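Local coordinates for protein lipoteichoic acid primase (Listeria monocytogenes, PDB 4UOP) that is a sulfatase-family protein whose extracellular catalytic domain holds a magnesium ion, at residues Ser67-Arg70 / Asn71-Asn74; Phe201-Leu204 / Glu205-Lys209. All coordinates share one frame; numbering follows the deposited sequence.

Contact 1. Residues Ser67-Arg70 / Asn71-Asn74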
loop_
_atom_site.group_PDB
_atom_site.type_symbol
_atom_site.label_atom_id
_atom_site.label_comp_id
_atom_site.label_asym_id
_atom_site.label_seq_id
_atom_site.Cartn_x
_atom_site.Cartn_y
_atom_site.Cartn_z
ATOM N N SER B 67 -12.330 -14.389 -0.610
ATOM C CA SER B 67 -13.267 -13.372 -1.113
ATOM C C SER B 67 -14.740 -13.536 -0.688
ATOM O O SER B 67 -15.616 -12.889 -1.268
ATOM C CB SER B 67 -13.160 -13.265 -2.653
ATOM O OG SER B 67 -11.905 -12.707 -3.023
ATOM N N PHE B 68 -15.003 -14.335 0.351
ATOM C CA PHE B 68 -16.332 -14.402 0.972
ATOM C C PHE B 68 -16.577 -13.133 1.821
ATOM O O PHE B 68 -15.724 -12.763 2.637
ATOM C CB PHE B 68 -16.461 -15.627 1.881
ATOM C CG PHE B 68 -16.809 -16.924 1.178
ATOM C CD1 PHE B 68 -16.044 -17.399 0.127
ATOM C CD2 PHE B 68 -17.867 -17.711 1.629
ATOM C CE1 PHE B 68 -16.351 -18.610 -0.487
ATOM C CE2 PHE B 68 -18.176 -18.924 1.023
ATOM C CZ PHE B 68 -17.399 -19.383 -0.022
ATOM N N GLN B 69 -17.731 -12.490 1.642
ATOM C CA GLN B 69 -18.123 -11.338 2.465
ATOM C C GLN B 69 -19.535 -11.545 2.979
ATOM O O GLN B 69 -20.401 -12.073 2.276
ATOM C CB GLN B 69 -18.000 -10.014 1.705
ATOM C CG GLN B 69 -18.829 -9.918 0.432
ATOM C CD GLN B 69 -18.364 -8.773 -0.441
ATOM O OE1 GLN B 69 -17.341 -8.884 -1.109
ATOM N NE2 GLN B 69 -19.105 -7.657 -0.427
ATOM N N ARG B 70 -19.770 -11.110 4.207
ATOM C CA ARG B 70 -21.013 -11.426 4.896
ATOM C C ARG B 70 -22.263 -10.942 4.175
ATOM O O ARG B 70 -23.278 -11.641 4.197
ATOM C CB ARG B 70 -20.998 -10.902 6.335
ATOM C CG ARG B 70 -22.139 -11.421 7.197
ATOM C CD ARG B 70 -22.246 -12.931 7.137
ATOM N NE ARG B 70 -23.128 -13.510 8.148
ATOM C CZ ARG B 70 -23.689 -14.722 8.066
ATOM N NH1 ARG B 70 -23.525 -15.486 6.978
ATOM N NH2 ARG B 70 -24.440 -15.170 9.070
ATOM N N ASN B 71 -22.209 -9.768 3.544
ATOM C CA ASN B 71 -23.399 -9.237 2.853
ATOM C C ASN B 71 -23.689 -9.912 1.507
ATOM O O ASN B 71 -24.692 -9.602 0.843
ATOM C CB ASN B 71 -23.370 -7.708 2.744
ATOM C CG ASN B 71 -22.253 -7.169 1.875
ATOM O OD1 ASN B 71 -21.616 -7.879 1.102
ATOM N ND2 ASN B 71 -22.027 -5.873 1.985
ATOM N N LEU B 72 -22.835 -10.848 1.111
ATOM C CA LEU B 72 -23.140 -11.729 -0.027
ATOM C C LEU B 72 -23.093 -13.204 0.369
ATOM O O LEU B 72 -22.644 -14.048 -0.391
ATOM C CB LEU B 72 -22.186 -11.429 -1.186
ATOM C CG LEU B 72 -22.280 -10.004 -1.748
ATOM C CD1 LEU B 72 -21.163 -9.753 -2.743
ATOM C CD2 LEU B 72 -23.631 -9.752 -2.411
ATOM N N THR B 73 -23.515 -13.501 1.587
ATOM C CA THR B 73 -23.750 -14.858 2.023
ATOM C C THR B 73 -25.184 -14.934 2.500
ATOM O O THR B 73 -25.823 -13.907 2.728
ATOM C CB THR B 73 -22.811 -15.292 3.160
ATOM O OG1 THR B 73 -23.074 -14.500 4.321
ATOM C CG2 THR B 73 -21.352 -15.159 2.747
ATOM N N ASN B 74 -25.702 -16.153 2.637
ATOM C CA ASN B 74 -27.106 -16.360 2.999
ATOM C C ASN B 74 -28.044 -15.600 2.059
ATOM O O ASN B 74 -29.006 -14.950 2.484
ATOM C CB ASN B 74 -27.351 -15.998 4.476
ATOM C CG ASN B 74 -28.387 -16.904 5.132
ATOM O OD1 ASN B 74 -29.316 -17.374 4.476
ATOM N ND2 ASN B 74 -28.219 -17.171 6.427
HETATM O O HOH W 1 -19.603 -14.103 -0.089
#
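Arg70 meets Thr73 three residues on, in the loop after strand 59-65. Followed outward, CB and CG stay beside the Asn71 peptide. The bend at chi2 (51°) brings CD to Thr73 OG1 at 3.3 Å. NE is hydrogen-bonded outside the two segments. At the tip, NH1 gives a hydrogen bond of 2.9 Å to Thr73 OG1, with the acceptor tilted 24° from the guanidinium plane. NH2 donates to Asn97 OD1 and Gln90 OE1. Thr73 OG1 accepts from this tip and donates to the backbone carbonyl, Arg70 O, at 2.9 Å. Thr73 N reaches Arg70 O too, from the same face of the carbonyl plane. Thr73 CG2 sits 3.3 Å from Gln69 O.

Gln69 NE2 donates to Asn71 OD1 at 2.9 Å, nearly straight and on a lone pair. Gln69 OE1 accepts from Ile287 N and Ile288 N, which fixes the rotation of the amide. Leu72 CD1 lies alongside that amide. Water 1 links Gln69 N to Leu72 O.

Leu72 N bonds to Gln69 O, closing a type I beta turn, with Arg70 and Asn71 at its corners and a 3-10 shape. It is buried beside the metal site, whose ligand Asp284 accepts a hydrogen bond from Ser67 N through OD1.

Contact 2. Residues Phe201-Leu204 / Glu205-Lys209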
loop_
_atom_site.group_PDB
_atom_site.type_symbol
_atom_site.label_atom_id
_atom_site.label_comp_id
_atom_site.label_asym_id
_atom_site.label_seq_id
_atom_site.Cartn_x
_atom_site.Cartn_y
_atom_site.Cartn_z
ATOM N N PHE B 201 -7.428 -34.031 3.383
ATOM C CA PHE B 201 -8.163 -34.861 4.314
ATOM C C PHE B 201 -7.407 -36.131 4.775
ATOM O O PHE B 201 -7.376 -36.421 5.973
ATOM C CB PHE B 201 -9.572 -35.191 3.778
ATOM C CG PHE B 201 -10.303 -36.180 4.626
ATOM C CD1 PHE B 201 -10.954 -35.770 5.779
ATOM C CD2 PHE B 201 -10.298 -37.527 4.299
ATOM C CE1 PHE B 201 -11.610 -36.691 6.582
ATOM C CE2 PHE B 201 -10.949 -38.448 5.093
ATOM C CZ PHE B 201 -11.605 -38.026 6.234
ATOM N N PRO B 202 -6.810 -36.900 3.836
ATOM C CA PRO B 202 -6.122 -38.128 4.243
ATOM C C PRO B 202 -4.951 -37.871 5.190
ATOM O O PRO B 202 -4.639 -38.712 6.017
ATOM C CB PRO B 202 -5.624 -38.710 2.913
ATOM C CG PRO B 202 -6.568 -38.175 1.892
ATOM C CD PRO B 202 -6.958 -36.809 2.368
ATOM N N ILE B 203 -4.323 -36.710 5.071
ATOM C CA ILE B 203 -3.236 -36.338 5.959
ATOM C C ILE B 203 -3.777 -36.141 7.369
ATOM O O ILE B 203 -3.180 -36.626 8.328
ATOM C CB ILE B 203 -2.525 -35.059 5.473
ATOM C CG1 ILE B 203 -1.798 -35.361 4.161
ATOM C CG2 ILE B 203 -1.544 -34.557 6.526
ATOM C CD1 ILE B 203 -1.450 -34.129 3.377
ATOM N N LEU B 204 -4.908 -35.447 7.482
ATOM C CA LEU B 204 -5.564 -35.209 8.769
ATOM C C LEU B 204 -6.071 -36.517 9.379
ATOM O O LEU B 204 -5.950 -36.723 10.578
ATOM C CB LEU B 204 -6.728 -34.228 8.626
ATOM C CG LEU B 204 -6.464 -32.908 7.875
ATOM C CD1 LEU B 204 -7.635 -31.939 8.020
ATOM C CD2 LEU B 204 -5.165 -32.273 8.318
ATOM N N GLU B 205 -6.654 -37.375 8.542
ATOM C CA GLU B 205 -7.173 -38.664 8.989
ATOM C C GLU B 205 -6.075 -39.548 9.589
ATOM O O GLU B 205 -6.299 -40.220 10.591
ATOM C CB GLU B 205 -7.864 -39.394 7.823
ATOM C CG GLU B 205 -8.645 -40.626 8.247
ATOM C CD GLU B 205 -9.444 -41.231 7.102
ATOM O OE1 GLU B 205 -8.901 -41.322 5.978
ATOM O OE2 GLU B 205 -10.617 -41.601 7.327
ATOM N N GLU B 206 -4.881 -39.533 8.999
ATOM C CA GLU B 206 -3.796 -40.335 9.549
ATOM C C GLU B 206 -3.257 -39.777 10.855
ATOM O O GLU B 206 -2.902 -40.546 11.744
ATOM C CB GLU B 206 -2.690 -40.560 8.524
ATOM C CG GLU B 206 -3.114 -41.563 7.444
ATOM C CD GLU B 206 -3.872 -42.791 7.988
ATOM O OE1 GLU B 206 -3.235 -43.650 8.650
ATOM O OE2 GLU B 206 -5.104 -42.912 7.745
ATOM N N GLN B 207 -3.237 -38.451 10.994
ATOM C CA GLN B 207 -2.840 -37.863 12.268
ATOM C C GLN B 207 -3.861 -38.194 13.352
ATOM O O GLN B 207 -3.504 -38.523 14.488
ATOM C CB GLN B 207 -2.696 -36.348 12.132
ATOM C CG GLN B 207 -1.454 -35.937 11.368
ATOM C CD GLN B 207 -1.401 -34.443 11.138
ATOM O OE1 GLN B 207 -2.334 -33.854 10.584
ATOM N NE2 GLN B 207 -0.334 -33.815 11.605
ATOM N N TYR B 208 -5.135 -38.113 12.987
ATOM C CA TYR B 208 -6.228 -38.447 13.891
ATOM C C TYR B 208 -6.105 -39.904 14.402
ATOM O O TYR B 208 -6.197 -40.156 15.606
ATOM C CB TYR B 208 -7.548 -38.231 13.166
ATOM C CG TYR B 208 -8.788 -38.680 13.904
ATOM C CD1 TYR B 208 -9.191 -38.060 15.066
ATOM C CD2 TYR B 208 -9.565 -39.724 13.410
ATOM C CE1 TYR B 208 -10.343 -38.465 15.732
ATOM C CE2 TYR B 208 -10.719 -40.132 14.054
ATOM C CZ TYR B 208 -11.098 -39.518 15.218
ATOM O OH TYR B 208 -12.244 -39.963 15.839
ATOM N N LYS B 209 -5.921 -40.839 13.480
ATOM C CA LYS B 209 -5.834 -42.262 13.831
ATOM C C LYS B 209 -4.602 -42.575 14.686
ATOM O O LYS B 209 -4.619 -43.498 15.506
ATOM C CB LYS B 209 -5.846 -43.121 12.574
ATOM C CG LYS B 209 -7.222 -43.238 11.954
ATOM C CD LYS B 209 -7.211 -44.134 10.725
ATOM C CE LYS B 209 -8.620 -44.509 10.312
ATOM N NZ LYS B 209 -8.637 -45.712 9.435
HETATM O O HOH W 2 -5.441 -41.384 5.550
#
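The ring of Phe201 and the carboxylate of Glu205 meet one turn apart on the same helix. Glu205 CB lies over one face of the ring, 4.2 Å above its plane and offset toward the rim. Glu205 OE1 comes to 3.6 Å from Phe201 CE2. The ring and carboxylate planes are turned 58° apart. Both side chains have CG anti to the backbone N (chi1 173° for Phe201, -170° for Glu205). The glutamate is extended beyond CG, and this carries the carboxylate out to the far rim of the ring. Glu205 OE2 is 3.9 Å from Phe201 CZ, so the carboxylate hangs obliquely over the CE2-CZ rim, on the same side as Glu205 CB.

Gln207 runs beside Ile203, pointing the same way. Its OE1 lies 4.2 Å from Ile203 CG2, and it also approaches Leu204 CD2 at 4.0 Å.

Glu206 bends at chi2 and folds back over the preceding turn. Its CG rests on Pro202 O at 3.5 Å. Water 2 is 2.8 Å from Pro202 O and 2.7 Å from Glu206 OE2; it has more acceptors in reach than protons, so both bonds need not form at once.

The backbone bonds run from residue i+4 to i, from Glu205 N to Phe201 O through Tyr208 N to Leu204 O. Neither Pro202, which has no N-H, nor Ile203 N bonds to the turn before, and the helix is kinked there.

This is the last part of helix 193-209. Leu204 packs on Phe214 and Ala216 of strand 214-219, and Ile203 meets Phe153 of strand 149-153. Phe201 rests against Lys267 and Ser271 of helix 246-271. The helix thus lies against the central mixed sheet and next to a neighbouring helix.

Contact 1 and contact 2 do not touch. Their centres are 30 Å apart and their nearest atoms about 18 Å apart. Both belong to the sulfatase-like part of the chain. Contact 1 follows strand 59-65 and stands close to the metal site, with the side chain of Phe68 about 9 Å from the magnesium ion. Glu66, which binds the ion, immediately precedes its first residue. Contact 2 is farther out, about 24 Å from the chain centre against 12 Å for contact 1. The two are joined through the fold: strand 59-65 pairs in parallel with strand 214-219, on which contact 2 packs, and helix 246-271 touches both.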